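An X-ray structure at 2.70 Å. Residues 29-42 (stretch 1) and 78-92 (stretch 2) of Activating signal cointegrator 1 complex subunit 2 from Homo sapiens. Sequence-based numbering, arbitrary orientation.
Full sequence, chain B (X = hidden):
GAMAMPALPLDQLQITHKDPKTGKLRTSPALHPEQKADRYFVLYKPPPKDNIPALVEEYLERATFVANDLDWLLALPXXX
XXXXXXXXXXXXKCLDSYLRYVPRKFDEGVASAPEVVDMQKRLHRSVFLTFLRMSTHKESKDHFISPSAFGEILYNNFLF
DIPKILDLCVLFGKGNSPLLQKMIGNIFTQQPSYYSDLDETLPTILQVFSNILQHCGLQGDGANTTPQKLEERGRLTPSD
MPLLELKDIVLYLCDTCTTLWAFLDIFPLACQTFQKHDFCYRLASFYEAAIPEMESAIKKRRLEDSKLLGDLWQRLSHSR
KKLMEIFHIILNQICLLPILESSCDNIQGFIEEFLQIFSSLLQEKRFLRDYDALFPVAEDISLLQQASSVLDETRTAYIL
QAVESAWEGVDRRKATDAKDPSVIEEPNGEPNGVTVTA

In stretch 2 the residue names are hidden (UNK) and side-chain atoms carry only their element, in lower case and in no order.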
# COMPACT_ATOMS: atom_id res chain seq x y z
N PRO B 29 -22.42 -22.92 -9.40
CA PRO B 29 -22.30 -21.54 -8.92
C PRO B 29 -21.38 -20.71 -9.79
O PRO B 29 -20.47 -21.23 -10.45
CB PRO B 29 -21.71 -21.70 -7.51
CG PRO B 29 -20.96 -22.98 -7.60
CD PRO B 29 -21.84 -23.86 -8.43
N ALA B 30 -21.63 -19.40 -9.80
CA ALA B 30 -20.77 -18.48 -10.54
C ALA B 30 -19.32 -18.61 -10.08
O ALA B 30 -18.45 -19.04 -10.85
CB ALA B 30 -21.28 -17.05 -10.36
N LEU B 31 -19.05 -18.30 -8.82
CA LEU B 31 -17.70 -18.42 -8.29
C LEU B 31 -17.28 -19.88 -8.19
O LEU B 31 -18.00 -20.71 -7.63
CB LEU B 31 -17.63 -17.75 -6.92
CG LEU B 31 -18.38 -16.42 -6.84
CD1 LEU B 31 -18.57 -15.98 -5.40
CD2 LEU B 31 -17.64 -15.35 -7.63
N HIS B 32 -16.11 -20.21 -8.74
CA HIS B 32 -15.64 -21.59 -8.75
C HIS B 32 -14.14 -21.59 -9.03
O HIS B 32 -13.65 -20.74 -9.78
CB HIS B 32 -16.39 -22.42 -9.80
CG HIS B 32 -15.97 -23.85 -9.86
ND1 HIS B 32 -16.25 -24.75 -8.85
CD2 HIS B 32 -15.28 -24.54 -10.80
CE1 HIS B 32 -15.75 -25.93 -9.16
NE2 HIS B 32 -15.16 -25.84 -10.34
N PRO B 33 -13.38 -22.54 -8.45
CA PRO B 33 -11.92 -22.54 -8.61
C PRO B 33 -11.40 -22.52 -10.05
O PRO B 33 -10.42 -21.81 -10.32
CB PRO B 33 -11.50 -23.82 -7.89
CG PRO B 33 -12.50 -23.98 -6.83
CD PRO B 33 -13.80 -23.43 -7.35
N GLU B 34 -11.98 -23.30 -10.97
CA GLU B 34 -11.40 -23.34 -12.31
C GLU B 34 -12.01 -22.32 -13.25
O GLU B 34 -11.51 -22.18 -14.37
CB GLU B 34 -11.51 -24.76 -12.89
CG GLU B 34 -10.84 -25.78 -12.00
CD GLU B 34 -11.71 -26.97 -11.71
OE1 GLU B 34 -12.92 -26.79 -11.44
OE2 GLU B 34 -11.17 -28.10 -11.73
N GLN B 35 -13.05 -21.61 -12.84
CA GLN B 35 -13.39 -20.39 -13.56
C GLN B 35 -12.35 -19.29 -13.33
O GLN B 35 -12.26 -18.36 -14.14
CB GLN B 35 -14.78 -19.87 -13.16
CG GLN B 35 -15.51 -19.21 -14.33
CD GLN B 35 -16.53 -18.16 -13.90
OE1 GLN B 35 -17.09 -18.24 -12.82
NE2 GLN B 35 -16.76 -17.17 -14.76
N LYS B 36 -11.56 -19.39 -12.26
CA LYS B 36 -10.44 -18.48 -12.07
C LYS B 36 -9.44 -18.65 -13.21
O LYS B 36 -9.30 -19.73 -13.79
CB LYS B 36 -9.76 -18.73 -10.72
CG LYS B 36 -8.43 -19.49 -10.82
CD LYS B 36 -7.90 -19.92 -9.45
CE LYS B 36 -6.62 -20.74 -9.60
NZ LYS B 36 -6.10 -21.25 -8.30
N ALA B 37 -8.75 -17.56 -13.54
CA ALA B 37 -7.72 -17.61 -14.56
C ALA B 37 -6.43 -18.21 -13.99
O ALA B 37 -6.19 -18.21 -12.78
CB ALA B 37 -7.45 -16.22 -15.12
N ASP B 38 -5.59 -18.72 -14.88
CA ASP B 38 -4.35 -19.36 -14.48
C ASP B 38 -3.19 -18.38 -14.40
O ASP B 38 -2.03 -18.82 -14.39
CB ASP B 38 -4.00 -20.50 -15.43
CG ASP B 38 -3.30 -21.65 -14.73
OD1 ASP B 38 -2.07 -21.58 -14.53
OD2 ASP B 38 -3.99 -22.63 -14.36
N ARG B 39 -3.46 -17.08 -14.35
CA ARG B 39 -2.38 -16.10 -14.29
C ARG B 39 -1.63 -16.22 -12.97
O ARG B 39 -2.22 -16.05 -11.89
CB ARG B 39 -2.92 -14.69 -14.45
CG ARG B 39 -1.81 -13.65 -14.53
CD ARG B 39 -2.34 -12.37 -15.10
NE ARG B 39 -1.56 -11.81 -16.20
CZ ARG B 39 -2.03 -11.61 -17.42
NH1 ARG B 39 -1.26 -11.09 -18.36
NH2 ARG B 39 -3.29 -11.94 -17.70
N TYR B 40 -0.34 -16.51 -13.05
CA TYR B 40 0.51 -16.53 -11.88
C TYR B 40 0.79 -15.11 -11.40
O TYR B 40 0.86 -14.16 -12.19
CB TYR B 40 1.82 -17.23 -12.23
CG TYR B 40 2.68 -17.67 -11.09
CD1 TYR B 40 2.43 -18.87 -10.42
CD2 TYR B 40 3.78 -16.92 -10.71
CE1 TYR B 40 3.24 -19.28 -9.38
CE2 TYR B 40 4.59 -17.32 -9.68
CZ TYR B 40 4.32 -18.50 -9.01
OH TYR B 40 5.15 -18.89 -7.99
N PHE B 41 0.95 -14.96 -10.09
CA PHE B 41 1.29 -13.69 -9.46
C PHE B 41 2.58 -13.86 -8.68
O PHE B 41 2.68 -14.76 -7.83
CB PHE B 41 0.18 -13.23 -8.51
CG PHE B 41 -0.92 -12.47 -9.19
CD1 PHE B 41 -1.99 -13.14 -9.76
CD2 PHE B 41 -0.91 -11.09 -9.21
CE1 PHE B 41 -3.02 -12.44 -10.37
CE2 PHE B 41 -1.93 -10.38 -9.81
CZ PHE B 41 -2.99 -11.06 -10.40
N VAL B 42 3.57 -13.01 -8.95
CA VAL B 42 4.81 -13.04 -8.19
C VAL B 42 4.74 -12.03 -7.05
O VAL B 42 3.96 -11.07 -7.06
CB VAL B 42 6.05 -12.79 -9.06
CG1 VAL B 42 6.08 -13.77 -10.19
CG2 VAL B 42 6.09 -11.36 -9.57
N UNK B 78 -16.66 -8.12 -13.18
CA UNK B 78 -16.99 -8.30 -11.77
C UNK B 78 -16.96 -9.78 -11.39
O UNK B 78 -16.38 -10.14 -10.36
c UNK B 78 -18.74 -7.78 -10.02
c UNK B 78 -19.58 -8.68 -8.19
n UNK B 78 -19.35 -8.89 -9.48
c UNK B 78 -18.35 -7.69 -11.46
n UNK B 78 -19.13 -7.48 -7.88
c UNK B 78 -18.61 -6.89 -9.00
N UNK B 79 -17.55 -10.64 -12.22
CA UNK B 79 -17.63 -12.05 -11.86
C UNK B 79 -16.25 -12.70 -11.87
O UNK B 79 -15.88 -13.41 -10.93
c UNK B 79 -18.37 -12.43 -14.26
o UNK B 79 -18.15 -13.36 -15.07
o UNK B 79 -18.43 -11.23 -14.60
c UNK B 79 -18.59 -12.79 -12.80
N UNK B 80 -15.46 -12.44 -12.92
CA UNK B 80 -14.17 -13.11 -13.05
C UNK B 80 -13.11 -12.49 -12.14
O UNK B 80 -12.21 -13.21 -11.68
c UNK B 80 -14.48 -13.37 -16.94
n UNK B 80 -16.81 -13.89 -17.88
c UNK B 80 -13.72 -13.10 -14.51
c UNK B 80 -15.70 -12.90 -17.75
c UNK B 80 -14.81 -13.61 -15.47
N UNK B 81 -13.19 -11.19 -11.87
CA UNK B 81 -12.27 -10.56 -10.93
C UNK B 81 -12.44 -11.14 -9.54
O UNK B 81 -11.46 -11.45 -8.85
c UNK B 81 -10.87 -7.14 -7.39
c UNK B 81 -11.91 -8.38 -9.66
c UNK B 81 -10.56 -8.08 -9.58
c UNK B 81 -12.47 -9.05 -10.89
c UNK B 81 -10.04 -7.46 -8.45
c UNK B 81 -12.73 -8.05 -8.60
c UNK B 81 -12.22 -7.44 -7.46
N UNK B 82 -13.69 -11.30 -9.10
CA UNK B 82 -13.94 -11.84 -7.77
C UNK B 82 -13.54 -13.30 -7.69
O UNK B 82 -12.99 -13.75 -6.67
n UNK B 82 -16.32 -8.21 -6.33
c UNK B 82 -15.25 -9.95 -5.40
c UNK B 82 -14.56 -10.61 -4.37
c UNK B 82 -14.78 -8.62 -3.00
c UNK B 82 -15.68 -8.62 -5.19
c UNK B 82 -16.29 -9.23 -7.25
c UNK B 82 -15.45 -7.95 -3.99
c UNK B 82 -15.65 -10.32 -6.72
c UNK B 82 -14.34 -9.93 -3.19
c UNK B 82 -15.40 -11.63 -7.40
N UNK B 83 -13.80 -14.07 -8.75
CA UNK B 83 -13.30 -15.44 -8.81
C UNK B 83 -11.79 -15.47 -8.61
O UNK B 83 -11.26 -16.25 -7.80
c UNK B 83 -13.66 -16.09 -10.15
s UNK B 83 -15.38 -16.56 -10.33
N UNK B 84 -11.07 -14.62 -9.35
CA UNK B 84 -9.62 -14.59 -9.25
C UNK B 84 -9.18 -14.27 -7.83
O UNK B 84 -8.35 -14.98 -7.25
o UNK B 84 -8.04 -15.53 -11.97
n UNK B 84 -5.92 -15.33 -11.25
c UNK B 84 -9.05 -13.58 -10.25
c UNK B 84 -7.55 -13.72 -10.49
c UNK B 84 -7.19 -14.94 -11.30
N UNK B 85 -9.75 -13.21 -7.23
CA UNK B 85 -9.28 -12.77 -5.91
C UNK B 85 -9.60 -13.82 -4.85
O UNK B 85 -8.84 -13.99 -3.88
c UNK B 85 -9.86 -11.40 -5.53
c UNK B 85 -9.61 -10.39 -6.63
c UNK B 85 -11.34 -11.49 -5.20
N UNK B 86 -10.71 -14.53 -5.00
CA UNK B 86 -11.06 -15.51 -3.98
C UNK B 86 -10.21 -16.76 -4.11
O UNK B 86 -9.76 -17.32 -3.10
c UNK B 86 -13.37 -14.58 -3.64
c UNK B 86 -12.57 -15.81 -4.05
c UNK B 86 -12.92 -17.00 -3.18
c UNK B 86 -14.86 -14.79 -3.66
N UNK B 87 -9.94 -17.22 -5.34
CA UNK B 87 -9.41 -18.56 -5.51
C UNK B 87 -7.92 -18.61 -5.84
O UNK B 87 -7.33 -19.69 -5.72
c UNK B 87 -13.15 -20.98 -4.94
c UNK B 87 -13.96 -19.15 -6.24
c UNK B 87 -10.20 -19.29 -6.60
c UNK B 87 -12.67 -18.86 -6.64
c UNK B 87 -11.61 -19.62 -6.19
c UNK B 87 -14.20 -20.21 -5.40
c UNK B 87 -11.86 -20.68 -5.33
N UNK B 88 -7.30 -17.49 -6.23
CA UNK B 88 -5.88 -17.45 -6.53
C UNK B 88 -5.13 -16.99 -5.29
O UNK B 88 -5.18 -15.81 -4.93
o UNK B 88 -3.89 -16.17 -9.31
c UNK B 88 -4.16 -16.60 -8.18
o UNK B 88 -3.30 -17.09 -7.42
c UNK B 88 -5.60 -16.52 -7.71
N UNK B 89 -4.42 -17.91 -4.64
CA UNK B 89 -3.67 -17.54 -3.45
C UNK B 89 -2.50 -16.63 -3.79
O UNK B 89 -2.16 -15.75 -2.99
c UNK B 89 -3.21 -18.79 -2.71
c UNK B 89 -1.43 -20.57 -2.47
c UNK B 89 -2.10 -19.57 -3.39
o UNK B 89 -0.22 -20.82 -2.64
o UNK B 89 -2.12 -21.10 -1.57
N UNK B 90 -1.90 -16.79 -4.97
CA UNK B 90 -0.76 -15.96 -5.34
C UNK B 90 -1.14 -14.48 -5.35
O UNK B 90 -0.35 -13.63 -4.93
c UNK B 90 -0.21 -16.36 -6.71
c UNK B 90 0.07 -17.86 -6.75
o UNK B 90 -1.14 -16.02 -7.74
N UNK B 91 -2.35 -14.17 -5.80
CA UNK B 91 -2.81 -12.78 -5.85
C UNK B 91 -2.78 -12.13 -4.47
O UNK B 91 -2.17 -11.07 -4.28
c UNK B 91 -4.21 -12.72 -6.44
c UNK B 91 -4.33 -10.23 -6.67
c UNK B 91 -5.06 -11.48 -6.24
c UNK B 91 -6.28 -11.65 -7.09
N UNK B 92 -3.47 -12.75 -3.50
CA UNK B 92 -3.53 -12.17 -2.17
C UNK B 92 -2.14 -12.07 -1.55
O UNK B 92 -1.82 -11.07 -0.89
c UNK B 92 -4.57 -12.45 0.16
c UNK B 92 -4.46 -12.98 -1.27
o UNK B 92 -3.08 -12.49 2.05
n UNK B 92 -3.28 -14.38 0.86
c UNK B 92 -3.58 -13.11 1.11

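Position 78 has one carbon, then a five-membered ring of three carbons and two nitrogens. It does not touch stretch 1. It is His78.

Position 79 has two carbons, the second carrying two oxygens. Its CA-to-CB bond points toward stretch 1, and its backbone O lies 4.2 Å from Leu31 CD2. It is Asp79.

Position 80 has four carbons in a row ending in nitrogen. The chain runs beside Gln35. This is Lys80. Its NZ forms a salt bridge with Asp79 OD2 at 3.2 Å.

Position 81 has one carbon and a ring of six carbons, out of reach of stretch 1. It is Phe81.

Position 82 has one carbon, then fused five- and six-membered rings holding eight carbons and one nitrogen. Its CB lies 4.3 Å from Leu31 CD2, while the end of the side chain leads away. It is Trp82.

Position 83 has one carbon and one sulfur. The sulfur sits 3.7 Å from Leu31 CD2. It is Cys83, buried and pointing toward stretch 1.

Position 84 has three carbons, the third carrying one oxygen and one nitrogen, so it is an amide. Its oxygen accepts a hydrogen bond from Ala37 N at 2.7 Å, and its nitrogen donates one to Ala37 O at 3.3 Å. One side-chain amide thus serves both polar backbone atoms of a single residue. It is Gln84.

Position 85 has one carbon carrying two more. It is out of reach of stretch 1. It is Val85.

Position 86 has four carbons, forked at the first, with one arm two carbons long. The tip of that arm lies 4.3 Å from Leu31 CD1. It is Ile86.

Position 87 has one carbon and a ring of six carbons. Pro33 CD lies over one face of the ring, 3.9 Å from its centroid, in a CH-pi contact. It is Phe87. Its backbone O accepts from Lys36 NZ at 3.3 Å.

Position 88 has two carbons, the second carrying two oxygens. One oxygen lies 3.6 Å from Phe41 CD1, at the edge of that ring. It is Asp88, which leaves helical geometry and caps the next helix.

Position 89 has three carbons, the third carrying two oxygens. It points away and makes no contact with stretch 1. It is Glu89.

Position 90 has one carbon carrying one oxygen and one carbon. Phe41 N donates a weak hydrogen bond to its oxygen at 3.3 Å. It is Thr90. Thr90 OG1 itself donates to Asp88 OD1 at a very short 2.4 Å.

Position 91 has four carbons, forked at the second. Its CB lies over a face of the Phe41 ring, 4.2 Å from the centroid. It is Leu91.

Position 92 has three carbons, the third carrying one oxygen and one nitrogen. It points away and makes no contact with stretch 1. It is Gln92.

The contact joins an irregular segment to two successive helices and buries 876 Å². Leu31 and Pro33 pack against the first helix. Gln84 holds the backbone at Ala37. Phe41 packs against Leu91, with Thr90 and Asp88 at its ring edge.

Stretch 2 78-92: HDKFWCQVIFDETLQ
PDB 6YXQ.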